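PDB 3JXE: tryptophan--tRNA ligase from Pyrococcus horikoshii, which catalyses the ATP-dependent attachment of L-tryptophan to tRNA(Trp), releasing AMP and diphosphate. Local coordinates for residues F5-E13 and A214-R222; Y134-G144 and H350-V361. All coordinates share one frame; numbering follows the deposited sequence.

Interaction 1 (F5-E13 and A214-R222). With TYM (tryptophanyl-5'AMP), chain E.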
loop_
_atom_site.group_PDB
_atom_site.type_symbol
_atom_site.label_atom_id
_atom_site.label_comp_id
_atom_site.label_asym_id
_atom_site.label_seq_id
_atom_site.Cartn_x
_atom_site.Cartn_y
_atom_site.Cartn_z
ATOM N N PHE B 5 15.850 19.375 21.588
ATOM C CA PHE B 5 15.965 17.929 21.433
ATOM C C PHE B 5 14.948 17.469 20.388
ATOM O O PHE B 5 13.858 18.039 20.284
ATOM C CB PHE B 5 15.744 17.208 22.772
ATOM C CG PHE B 5 14.394 17.461 23.394
ATOM C CD1 PHE B 5 13.321 16.612 23.135
ATOM C CD2 PHE B 5 14.198 18.539 24.251
ATOM C CE1 PHE B 5 12.074 16.840 23.707
ATOM C CE2 PHE B 5 12.953 18.775 24.829
ATOM C CZ PHE B 5 11.890 17.924 24.557
ATOM N N LYS B 6 15.306 16.450 19.613
ATOM C CA LYS B 6 14.431 15.962 18.550
ATOM C C LYS B 6 13.821 14.608 18.910
ATOM O O LYS B 6 14.535 13.686 19.308
ATOM C CB LYS B 6 15.200 15.873 17.229
ATOM C CG LYS B 6 14.320 15.940 15.991
ATOM C CD LYS B 6 15.148 15.812 14.725
ATOM C CE LYS B 6 14.291 16.026 13.489
ATOM N NZ LYS B 6 15.066 15.805 12.239
ATOM N N VAL B 7 12.497 14.507 18.790
ATOM C CA VAL B 7 11.779 13.247 19.002
ATOM C C VAL B 7 10.800 12.999 17.852
ATOM O O VAL B 7 9.683 13.525 17.840
ATOM C CB VAL B 7 11.043 13.195 20.378
ATOM C CG1 VAL B 7 10.272 11.888 20.538
ATOM C CG2 VAL B 7 12.023 13.352 21.529
ATOM N N THR B 8 11.244 12.211 16.877
ATOM C CA THR B 8 10.406 11.792 15.754
ATOM C C THR B 8 10.276 10.268 15.789
ATOM O O THR B 8 11.021 9.607 16.516
ATOM C CB THR B 8 10.988 12.248 14.383
ATOM O OG1 THR B 8 12.030 11.351 13.972
ATOM C CG2 THR B 8 11.539 13.671 14.462
ATOM N N PRO B 9 9.328 9.698 15.018
ATOM C CA PRO B 9 9.211 8.237 14.953
ATOM C C PRO B 9 10.433 7.510 14.376
ATOM O O PRO B 9 10.397 6.289 14.225
ATOM C CB PRO B 9 7.999 8.026 14.037
ATOM C CG PRO B 9 7.244 9.304 14.095
ATOM C CD PRO B 9 8.289 10.358 14.208
ATOM N N TRP B 10 11.500 8.247 14.065
ATOM C CA TRP B 10 12.697 7.659 13.453
ATOM C C TRP B 10 14.019 8.060 14.108
ATOM O O TRP B 10 15.046 7.427 13.864
ATOM C CB TRP B 10 12.743 7.957 11.953
ATOM C CG TRP B 10 11.549 7.451 11.218
ATOM C CD1 TRP B 10 11.334 6.178 10.779
ATOM C CD2 TRP B 10 10.393 8.207 10.844
ATOM N NE1 TRP B 10 10.115 6.094 10.150
ATOM C CE2 TRP B 10 9.516 7.326 10.178
ATOM C CE3 TRP B 10 10.012 9.546 11.007
ATOM C CZ2 TRP B 10 8.282 7.739 9.671
ATOM C CZ3 TRP B 10 8.786 9.956 10.503
ATOM C CH2 TRP B 10 7.936 9.053 9.842
ATOM N N GLU B 11 13.997 9.111 14.927
ATOM C CA GLU B 11 15.206 9.579 15.612
ATOM C C GLU B 11 14.916 10.321 16.916
ATOM O O GLU B 11 13.946 11.071 17.017
ATOM C CB GLU B 11 16.066 10.451 14.686
ATOM C CG GLU B 11 15.329 11.618 14.041
ATOM C CD GLU B 11 16.244 12.519 13.238
ATOM O OE1 GLU B 11 17.138 13.156 13.841
ATOM O OE2 GLU B 11 16.059 12.600 12.004
ATOM N N VAL B 12 15.771 10.088 17.911
ATOM C CA VAL B 12 15.718 10.799 19.187
ATOM C C VAL B 12 17.106 11.355 19.502
ATOM O O VAL B 12 18.056 10.596 19.711
ATOM C CB VAL B 12 15.216 9.892 20.343
ATOM C CG1 VAL B 12 15.224 10.648 21.669
ATOM C CG2 VAL B 12 13.818 9.370 20.050
ATOM N N GLU B 13 17.219 12.683 19.524
ATOM C CA GLU B 13 18.504 13.350 19.735
ATOM C C GLU B 13 18.463 14.321 20.909
ATOM O O GLU B 13 17.473 15.024 21.104
ATOM C CB GLU B 13 18.935 14.091 18.467
ATOM C CG GLU B 13 19.319 13.181 17.301
ATOM C CD GLU B 13 19.497 13.934 15.987
ATOM O OE1 GLU B 13 19.199 15.154 15.929
ATOM O OE2 GLU B 13 19.934 13.296 15.002
ATOM N N ALA B 214 6.420 3.712 23.238
ATOM C CA ALA B 214 7.161 4.874 23.721
ATOM C C ALA B 214 6.666 6.138 23.026
ATOM O O ALA B 214 6.050 6.075 21.957
ATOM C CB ALA B 214 8.667 4.692 23.532
ATOM N N ILE B 215 6.948 7.281 23.645
ATOM C CA ILE B 215 6.432 8.577 23.208
ATOM C C ILE B 215 6.793 8.935 21.752
ATOM O O ILE B 215 6.110 9.745 21.125
ATOM C CB ILE B 215 6.867 9.697 24.216
ATOM C CG1 ILE B 215 5.695 10.626 24.601
ATOM C CG2 ILE B 215 8.159 10.406 23.770
ATOM C CD1 ILE B 215 5.033 11.404 23.477
ATOM N N ASP B 216 7.841 8.312 21.215
ATOM C CA ASP B 216 8.320 8.617 19.862
ATOM C C ASP B 216 7.343 8.221 18.749
ATOM O O ASP B 216 7.394 8.770 17.648
ATOM C CB ASP B 216 9.692 7.977 19.612
ATOM C CG ASP B 216 9.644 6.456 19.608
ATOM O OD1 ASP B 216 10.363 5.847 18.791
ATOM O OD2 ASP B 216 8.891 5.866 20.412
ATOM N N GLN B 217 6.460 7.271 19.044
ATOM C CA GLN B 217 5.522 6.746 18.051
ATOM C C GLN B 217 4.220 7.541 17.977
ATOM O O GLN B 217 3.362 7.262 17.134
ATOM C CB GLN B 217 5.225 5.268 18.328
ATOM C CG GLN B 217 6.413 4.342 18.111
ATOM C CD GLN B 217 6.972 4.431 16.705
ATOM O OE1 GLN B 217 6.259 4.212 15.725
ATOM N NE2 GLN B 217 8.254 4.760 16.599
ATOM N N ASP B 218 4.098 8.543 18.845
ATOM C CA ASP B 218 2.861 9.315 19.012
ATOM C C ASP B 218 2.343 10.088 17.782
ATOM O O ASP B 218 1.125 10.137 17.573
ATOM C CB ASP B 218 2.974 10.248 20.221
ATOM C CG ASP B 218 1.658 10.906 20.568
ATOM O OD1 ASP B 218 0.723 10.192 20.991
ATOM O OD2 ASP B 218 1.560 12.141 20.414
ATOM N N PRO B 219 3.243 10.709 16.983
ATOM C CA PRO B 219 2.792 11.413 15.774
ATOM C C PRO B 219 1.741 10.670 14.937
ATOM O O PRO B 219 0.813 11.305 14.433
ATOM C CB PRO B 219 4.087 11.589 14.983
ATOM C CG PRO B 219 5.110 11.762 16.031
ATOM C CD PRO B 219 4.704 10.838 17.151
ATOM N N TYR B 220 1.880 9.352 14.805
ATOM C CA TYR B 220 0.909 8.532 14.073
ATOM C C TYR B 220 -0.477 8.579 14.705
ATOM O O TYR B 220 -1.488 8.629 14.000
ATOM C CB TYR B 220 1.353 7.068 14.027
ATOM C CG TYR B 220 2.617 6.798 13.256
ATOM C CD1 TYR B 220 3.813 6.545 13.922
ATOM C CD2 TYR B 220 2.617 6.769 11.864
ATOM C CE1 TYR B 220 4.979 6.280 13.224
ATOM C CE2 TYR B 220 3.783 6.510 11.154
ATOM C CZ TYR B 220 4.959 6.265 11.843
ATOM O OH TYR B 220 6.116 6.005 11.152
ATOM N N TRP B 221 -0.512 8.553 16.034
ATOM C CA TRP B 221 -1.763 8.401 16.766
ATOM C C TRP B 221 -2.586 9.678 16.787
ATOM O O TRP B 221 -3.804 9.623 16.636
ATOM C CB TRP B 221 -1.522 7.871 18.187
ATOM C CG TRP B 221 -0.468 6.788 18.281
ATOM C CD1 TRP B 221 0.496 6.673 19.240
ATOM C CD2 TRP B 221 -0.267 5.686 17.378
ATOM N NE1 TRP B 221 1.278 5.569 18.999
ATOM C CE2 TRP B 221 0.834 4.947 17.861
ATOM C CE3 TRP B 221 -0.909 5.254 16.209
ATOM C CZ2 TRP B 221 1.308 3.800 17.217
ATOM C CZ3 TRP B 221 -0.438 4.112 15.570
ATOM C CH2 TRP B 221 0.660 3.399 16.078
ATOM N N ARG B 222 -1.927 10.825 16.950
ATOM C CA ARG B 222 -2.634 12.105 16.922
ATOM C C ARG B 222 -3.182 12.422 15.528
ATOM O O ARG B 222 -4.145 13.178 15.392
ATOM C CB ARG B 222 -1.767 13.249 17.466
ATOM C CG ARG B 222 -0.641 13.708 16.554
ATOM C CD ARG B 222 0.245 14.742 17.241
ATOM N NE ARG B 222 -0.471 15.976 17.571
ATOM C CZ ARG B 222 0.111 17.099 17.988
ATOM N NH1 ARG B 222 1.432 17.168 18.129
ATOM N NH2 ARG B 222 -0.633 18.164 18.262
HETATM P P TYM E . 10.606 0.473 16.727
HETATM O O1P TYM E . 10.805 -0.839 16.072
HETATM O O2P TYM E . 11.594 1.554 16.517
HETATM O "O5'" TYM E . 10.473 0.248 18.316
HETATM C "C5'" TYM E . 9.544 -0.718 18.820
HETATM C "C4'" TYM E . 8.973 -0.284 20.176
HETATM O "O4'" TYM E . 10.065 0.066 21.072
HETATM C "C1'" TYM E . 9.850 1.421 21.563
HETATM N N9 TYM E . 11.225 1.966 21.792
HETATM C C4 TYM E . 11.773 2.217 22.980
HETATM N N3 TYM E . 11.330 2.108 24.247
HETATM C C2 TYM E . 12.103 2.443 25.274
HETATM N N1 TYM E . 13.336 2.893 25.091
HETATM C C6 TYM E . 13.844 3.025 23.852
HETATM N N6 TYM E . 15.084 3.477 23.686
HETATM C C5 TYM E . 13.058 2.684 22.754
HETATM N N7 TYM E . 13.250 2.696 21.439
HETATM C C8 TYM E . 12.134 2.253 20.855
HETATM C "C2'" TYM E . 9.015 2.097 20.478
HETATM O "O2'" TYM E . 8.221 3.136 21.046
HETATM C "C3'" TYM E . 8.099 0.963 20.032
HETATM O "O3'" TYM E . 6.991 0.843 20.939
HETATM N NH3 TYM E . 7.422 2.068 13.283
HETATM C CA TYM E . 7.481 1.361 14.569
HETATM C CB TYM E . 6.792 0.002 14.440
HETATM C CG TYM E . 5.288 0.065 14.850
HETATM C CD2 TYM E . 4.748 0.364 16.096
HETATM C CE2 TYM E . 3.353 0.297 15.989
HETATM C CE3 TYM E . 5.333 0.688 17.319
HETATM C CD1 TYM E . 4.232 -0.174 14.040
HETATM N NE1 TYM E . 3.021 -0.031 14.743
HETATM C CZ2 TYM E . 2.557 0.551 17.100
HETATM C CZ3 TYM E . 4.529 0.947 18.430
HETATM C CH2 TYM E . 3.141 0.878 18.321
HETATM C C TYM E . 8.941 1.144 14.982
HETATM O O TYM E . 9.830 1.085 14.130
HETATM O OPP TYM E . 9.131 1.029 16.338
#
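Segment 214-222 supplies Ala214, Asp216, Gln217 and Trp221 to the tryptophanyl-5'AMP pocket, and Pro9, at the turn of an N-terminal beta hairpin, packs on the side of it formed by Asp216, Pro219 and Tyr220. Residues Ala214-Gln217 run Ala-Ile-Asp-Gln, probably a version of the GxDQ motif of tryptophanyl- and tyrosyl-tRNA synthetases. Pro9 is compact and suits its place against Pro219 and Tyr220: its CG lies 3.8 Å from Pro219 CG, and its CB comes 3.6 Å from Tyr220 CE1, oblique to that ring. Its CA also makes a CH...O contact with Asp216 O at 3.3 Å. Trp10 brings CZ2 of its benzo ring near Tyr220 OH, an oblique approach, the two side chains crossing at about a right angle. Beside the turn, Val7 CG1 packs on Ile215 CG2 at 4.1 Å and also meets the CA of Asp216; it reaches them because CG1 stands opposite the backbone N (chi1 178°). Thr8 steadies the turn as an ST turn, its OG1 accepting from Trp10 N at 3.2 Å.

No hydrogen bond crosses between the segments; the hairpin tip meets 214-222 mainly by apolar packing, while Asp216 OD2 and Ala214 N serve the ligand. Asp216 OD2 accepts from TYM O2' at 2.9 Å, and the same hydroxyl accepts from Ala214 N, also at 2.9 Å; one ribose hydroxyl is thus held both as donor and as acceptor. With CG set between the backbone N and the carbonyl carbon (chi1 66°), the Asp216 carboxylate is brought to the ribose. Gln217 NE2 reaches back to Asp216 OD1 in a weak bond, while its OE1 is held by Gln198.

Ile215, Asp218 and Pro219 rest on Phe25 of helix 18-25, and Pro9 and Pro219 on Phe181 of helix 174-181. Tyr220 packs on Phe194 and Pro195 of helix 189-199, while the Ile215 backbone is bonded to Ser241 of strand 237-241.

Interaction 2 (Y134-G144 and H350-V361)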
loop_
_atom_site.group_PDB
_atom_site.type_symbol
_atom_site.label_atom_id
_atom_site.label_comp_id
_atom_site.label_asym_id
_atom_site.label_seq_id
_atom_site.Cartn_x
_atom_site.Cartn_y
_atom_site.Cartn_z
ATOM N N TYR B 134 11.296 -12.262 11.194
ATOM C CA TYR B 134 11.228 -13.568 11.850
ATOM C C TYR B 134 11.989 -13.579 13.180
ATOM O O TYR B 134 11.479 -14.068 14.191
ATOM C CB TYR B 134 11.735 -14.688 10.928
ATOM C CG TYR B 134 11.695 -16.056 11.580
ATOM C CD1 TYR B 134 10.509 -16.789 11.633
ATOM C CD2 TYR B 134 12.838 -16.605 12.166
ATOM C CE1 TYR B 134 10.461 -18.040 12.247
ATOM C CE2 TYR B 134 12.803 -17.854 12.782
ATOM C CZ TYR B 134 11.612 -18.566 12.817
ATOM O OH TYR B 134 11.569 -19.802 13.422
ATOM N N ASP B 135 13.205 -13.035 13.161
ATOM C CA ASP B 135 14.047 -12.943 14.349
ATOM C C ASP B 135 13.349 -12.187 15.481
ATOM O O ASP B 135 13.357 -12.629 16.632
ATOM C CB ASP B 135 15.372 -12.263 14.000
ATOM C CG ASP B 135 16.320 -12.195 15.180
ATOM O OD1 ASP B 135 17.016 -13.200 15.438
ATOM O OD2 ASP B 135 16.368 -11.138 15.847
ATOM N N ASN B 136 12.747 -11.050 15.139
ATOM C CA ASN B 136 12.045 -10.212 16.109
ATOM C C ASN B 136 10.783 -10.873 16.662
ATOM O O ASN B 136 10.466 -10.704 17.842
ATOM C CB ASN B 136 11.707 -8.847 15.499
ATOM C CG ASN B 136 12.938 -7.965 15.281
ATOM O OD1 ASN B 136 12.821 -6.840 14.795
ATOM N ND2 ASN B 136 14.116 -8.469 15.641
ATOM N N ILE B 137 10.078 -11.625 15.811
ATOM C CA ILE B 137 8.887 -12.383 16.222
ATOM C C ILE B 137 9.221 -13.313 17.393
ATOM O O ILE B 137 8.477 -13.370 18.377
ATOM C CB ILE B 137 8.279 -13.240 15.062
ATOM C CG1 ILE B 137 8.161 -12.453 13.748
ATOM C CG2 ILE B 137 6.930 -13.841 15.467
ATOM C CD1 ILE B 137 7.091 -11.398 13.717
ATOM N N LEU B 138 10.345 -14.025 17.278
ATOM C CA LEU B 138 10.802 -14.954 18.314
ATOM C C LEU B 138 10.943 -14.261 19.667
ATOM O O LEU B 138 10.489 -14.786 20.682
ATOM C CB LEU B 138 12.126 -15.623 17.917
ATOM C CG LEU B 138 12.222 -16.382 16.585
ATOM C CD1 LEU B 138 13.654 -16.819 16.315
ATOM C CD2 LEU B 138 11.279 -17.576 16.529
ATOM N N ASP B 139 11.557 -13.078 19.667
ATOM C CA ASP B 139 11.695 -12.267 20.876
ATOM C C ASP B 139 10.347 -11.822 21.428
ATOM O O ASP B 139 10.138 -11.814 22.643
ATOM C CB ASP B 139 12.556 -11.038 20.598
ATOM C CG ASP B 139 14.008 -11.386 20.377
ATOM O OD1 ASP B 139 14.460 -11.311 19.214
ATOM O OD2 ASP B 139 14.692 -11.742 21.364
ATOM N N ILE B 140 9.440 -11.451 20.526
ATOM C CA ILE B 140 8.111 -10.972 20.903
ATOM C C ILE B 140 7.248 -12.106 21.464
ATOM O O ILE B 140 6.564 -11.925 22.472
ATOM C CB ILE B 140 7.416 -10.241 19.722
ATOM C CG1 ILE B 140 8.170 -8.950 19.387
ATOM C CG2 ILE B 140 5.954 -9.924 20.049
ATOM C CD1 ILE B 140 7.913 -8.422 17.991
ATOM N N ILE B 141 7.303 -13.274 20.824
ATOM C CA ILE B 141 6.595 -14.460 21.314
ATOM C C ILE B 141 7.159 -14.921 22.664
ATOM O O ILE B 141 6.416 -15.424 23.512
ATOM C CB ILE B 141 6.608 -15.619 20.282
ATOM C CG1 ILE B 141 5.839 -15.216 19.019
ATOM C CG2 ILE B 141 6.002 -16.894 20.878
ATOM C CD1 ILE B 141 5.854 -16.257 17.924
ATOM N N ALA B 142 8.462 -14.719 22.860
ATOM C CA ALA B 142 9.143 -15.084 24.107
ATOM C C ALA B 142 8.616 -14.348 25.344
ATOM O O ALA B 142 8.828 -14.794 26.473
ATOM C CB ALA B 142 10.643 -14.884 23.972
ATOM N N VAL B 143 7.934 -13.224 25.128
ATOM C CA VAL B 143 7.330 -12.466 26.223
ATOM C C VAL B 143 6.142 -13.236 26.807
ATOM O O VAL B 143 5.914 -13.213 28.019
ATOM C CB VAL B 143 6.896 -11.048 25.775
ATOM C CG1 VAL B 143 6.448 -10.213 26.969
ATOM C CG2 VAL B 143 8.034 -10.347 25.054
ATOM N N GLY B 144 5.404 -13.925 25.938
ATOM C CA GLY B 144 4.283 -14.760 26.358
ATOM C C GLY B 144 2.940 -14.062 26.277
ATOM O O GLY B 144 2.527 -13.387 27.221
ATOM N N HIS B 350 14.919 -15.059 28.984
ATOM C CA HIS B 350 14.345 -14.638 27.705
ATOM C C HIS B 350 14.824 -15.516 26.549
ATOM O O HIS B 350 14.016 -15.950 25.727
ATOM C CB HIS B 350 14.647 -13.161 27.417
ATOM C CG HIS B 350 14.128 -12.686 26.094
ATOM N ND1 HIS B 350 12.821 -12.286 25.906
ATOM C CD2 HIS B 350 14.738 -12.557 24.891
ATOM C CE1 HIS B 350 12.650 -11.928 24.645
ATOM N NE2 HIS B 350 13.797 -12.084 24.007
ATOM N N GLN B 351 16.130 -15.774 26.499
ATOM C CA GLN B 351 16.730 -16.604 25.449
ATOM C C GLN B 351 16.277 -18.061 25.523
ATOM O O GLN B 351 16.210 -18.748 24.502
ATOM C CB GLN B 351 18.257 -16.512 25.486
ATOM C CG GLN B 351 18.808 -15.215 24.909
ATOM C CD GLN B 351 20.201 -14.883 25.413
ATOM O OE1 GLN B 351 21.098 -15.728 25.412
ATOM N NE2 GLN B 351 20.392 -13.641 25.839
ATOM N N ARG B 352 15.977 -18.520 26.738
ATOM C CA ARG B 352 15.397 -19.840 26.962
ATOM C C ARG B 352 14.008 -19.919 26.327
ATOM O O ARG B 352 13.711 -20.854 25.579
ATOM C CB ARG B 352 15.321 -20.133 28.465
ATOM C CG ARG B 352 14.594 -21.415 28.835
ATOM C CD ARG B 352 14.157 -21.391 30.290
ATOM N NE ARG B 352 13.087 -22.355 30.546
ATOM C CZ ARG B 352 11.783 -22.081 30.479
ATOM N NH1 ARG B 352 11.363 -20.860 30.168
ATOM N NH2 ARG B 352 10.894 -23.034 30.728
ATOM N N ARG B 353 13.174 -18.920 26.623
ATOM C CA ARG B 353 11.810 -18.827 26.094
ATOM C C ARG B 353 11.802 -18.516 24.599
ATOM O O ARG B 353 10.838 -18.819 23.895
ATOM C CB ARG B 353 11.012 -17.763 26.854
ATOM C CG ARG B 353 10.924 -18.001 28.358
ATOM C CD ARG B 353 10.040 -16.980 29.052
ATOM N NE ARG B 353 8.622 -17.214 28.783
ATOM C CZ ARG B 353 7.620 -16.629 29.438
ATOM N NH1 ARG B 353 7.868 -15.765 30.418
ATOM N NH2 ARG B 353 6.365 -16.911 29.112
ATOM N N ARG B 354 12.892 -17.911 24.133
ATOM C CA ARG B 354 13.077 -17.563 22.730
ATOM C C ARG B 354 13.211 -18.809 21.854
ATOM O O ARG B 354 12.758 -18.818 20.709
ATOM C CB ARG B 354 14.318 -16.683 22.585
ATOM C CG ARG B 354 14.364 -15.840 21.336
ATOM C CD ARG B 354 15.668 -15.066 21.264
ATOM N NE ARG B 354 15.740 -14.243 20.060
ATOM C CZ ARG B 354 16.139 -14.682 18.871
ATOM N NH1 ARG B 354 16.164 -13.854 17.841
ATOM N NH2 ARG B 354 16.510 -15.946 18.706
ATOM N N LYS B 355 13.837 -19.851 22.397
ATOM C CA LYS B 355 14.002 -21.114 21.678
ATOM C C LYS B 355 12.687 -21.895 21.609
ATOM O O LYS B 355 12.396 -22.541 20.600
ATOM C CB LYS B 355 15.104 -21.965 22.314
ATOM C CG LYS B 355 15.613 -23.080 21.410
ATOM C CD LYS B 355 16.634 -23.958 22.112
ATOM C CE LYS B 355 17.087 -25.090 21.203
ATOM N NZ LYS B 355 18.089 -25.966 21.871
ATOM N N LYS B 356 11.905 -21.828 22.686
ATOM C CA LYS B 356 10.579 -22.448 22.741
ATOM C C LYS B 356 9.579 -21.714 21.846
ATOM O O LYS B 356 8.583 -22.296 21.403
ATOM C CB LYS B 356 10.057 -22.480 24.180
ATOM C CG LYS B 356 10.720 -23.520 25.070
ATOM C CD LYS B 356 10.031 -23.602 26.425
ATOM C CE LYS B 356 10.572 -24.758 27.254
ATOM N NZ LYS B 356 9.790 -24.954 28.507
ATOM N N ALA B 357 9.862 -20.437 21.589
ATOM C CA ALA B 357 9.015 -19.572 20.768
ATOM C C ALA B 357 8.997 -19.978 19.296
ATOM O O ALA B 357 8.032 -19.690 18.584
ATOM C CB ALA B 357 9.459 -18.125 20.907
ATOM N N GLU B 358 10.061 -20.647 18.852
ATOM C CA GLU B 358 10.208 -21.083 17.459
ATOM C C GLU B 358 9.075 -22.003 17.015
ATOM O O GLU B 358 8.738 -22.061 15.832
ATOM C CB GLU B 358 11.551 -21.788 17.254
ATOM C CG GLU B 358 12.769 -20.945 17.612
ATOM C CD GLU B 358 14.080 -21.682 17.395
ATOM O OE1 GLU B 358 14.352 -22.100 16.247
ATOM O OE2 GLU B 358 14.844 -21.835 18.373
ATOM N N LYS B 359 8.499 -22.717 17.978
ATOM C CA LYS B 359 7.418 -23.666 17.727
ATOM C C LYS B 359 6.062 -22.971 17.633
ATOM O O LYS B 359 5.171 -23.431 16.919
ATOM C CB LYS B 359 7.384 -24.729 18.828
ATOM C CG LYS B 359 8.672 -25.538 18.960
ATOM C CD LYS B 359 8.784 -26.193 20.331
ATOM C CE LYS B 359 10.135 -26.882 20.505
ATOM N NZ LYS B 359 10.320 -27.392 21.894
ATOM N N LEU B 360 5.919 -21.858 18.350
ATOM C CA LEU B 360 4.645 -21.145 18.454
ATOM C C LEU B 360 4.386 -20.134 17.331
ATOM O O LEU B 360 3.309 -19.533 17.278
ATOM C CB LEU B 360 4.538 -20.448 19.816
ATOM C CG LEU B 360 4.421 -21.313 21.076
ATOM C CD1 LEU B 360 4.713 -20.480 22.316
ATOM C CD2 LEU B 360 3.049 -21.980 21.181
ATOM N N VAL B 361 5.363 -19.957 16.441
ATOM C CA VAL B 361 5.289 -18.945 15.375
ATOM C C VAL B 361 4.069 -19.128 14.471
ATOM O O VAL B 361 3.316 -18.180 14.246
ATOM C CB VAL B 361 6.593 -18.892 14.532
ATOM C CG1 VAL B 361 6.420 -18.001 13.308
ATOM C CG2 VAL B 361 7.752 -18.395 15.377
#
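Asp139 OD2 takes two donors from helix 350-361: His350 NE2 at 2.8 Å and, more weakly, Arg354 NE at 3.0 Å. The imidazole is almost coplanar with the carboxylate (4° apart) and approaches the oxygen's anti lone pair, an arrangement that should fix the ring's rotation. Arg354, extended from CG to NE with its CG opposite the backbone N (chi1 -158°), slides across Leu138 and carries NH1 to Asp135 OD1, a salt bridge of 2.6 Å with weak hydrogen-bond geometry. Leu138 CB lies over one guanidinium face, and the two carboxylates meet its edge. A methionine in place of Arg354 would probably leave Asp135 and Asp139 without their shared positive charge, and Asp139 held across this contact by His350 alone.

Beside this network the helices cross at 112°, with axes 8.0 Å apart. Leu138 is a knob among Arg354, Ala357, Glu358 and Val361; small Ala357 lets the backbones close in, its CB 3.7 Å from Ile141 CG2. Ala142 CB meets His350 CE1 at 3.6 Å.

Helix 126-141 is sandwiched between helix 332-367 and the Rossmann core: Ile137 and Ile140 pack on strand 108-112, Ile141 on strand 150-154, and Val143, just past its end, on helix 88-104.

Overall arrangement
From the N terminus, the hairpin 5-13 comes first and waits some 200 residues for its partner. Much of the nucleotide-binding fold intervenes, including helix 126-141 with segment 134-144, before 214-222 closes the loop of interaction 1. Segment 134-144 in turn meets 350-361 only 205 residues later, past the KMSKS motif, so the two loops cross. Interaction 1 ties the N-terminal hairpin to the segment that follows strand 209-214 and helps line the pocket; interaction 2 ties the long helix 332-367 to the Rossmann core. They lie on opposite sides of the chain's centre, with centres 27 Å apart and nearest atoms about 13 Å apart, so they do not touch.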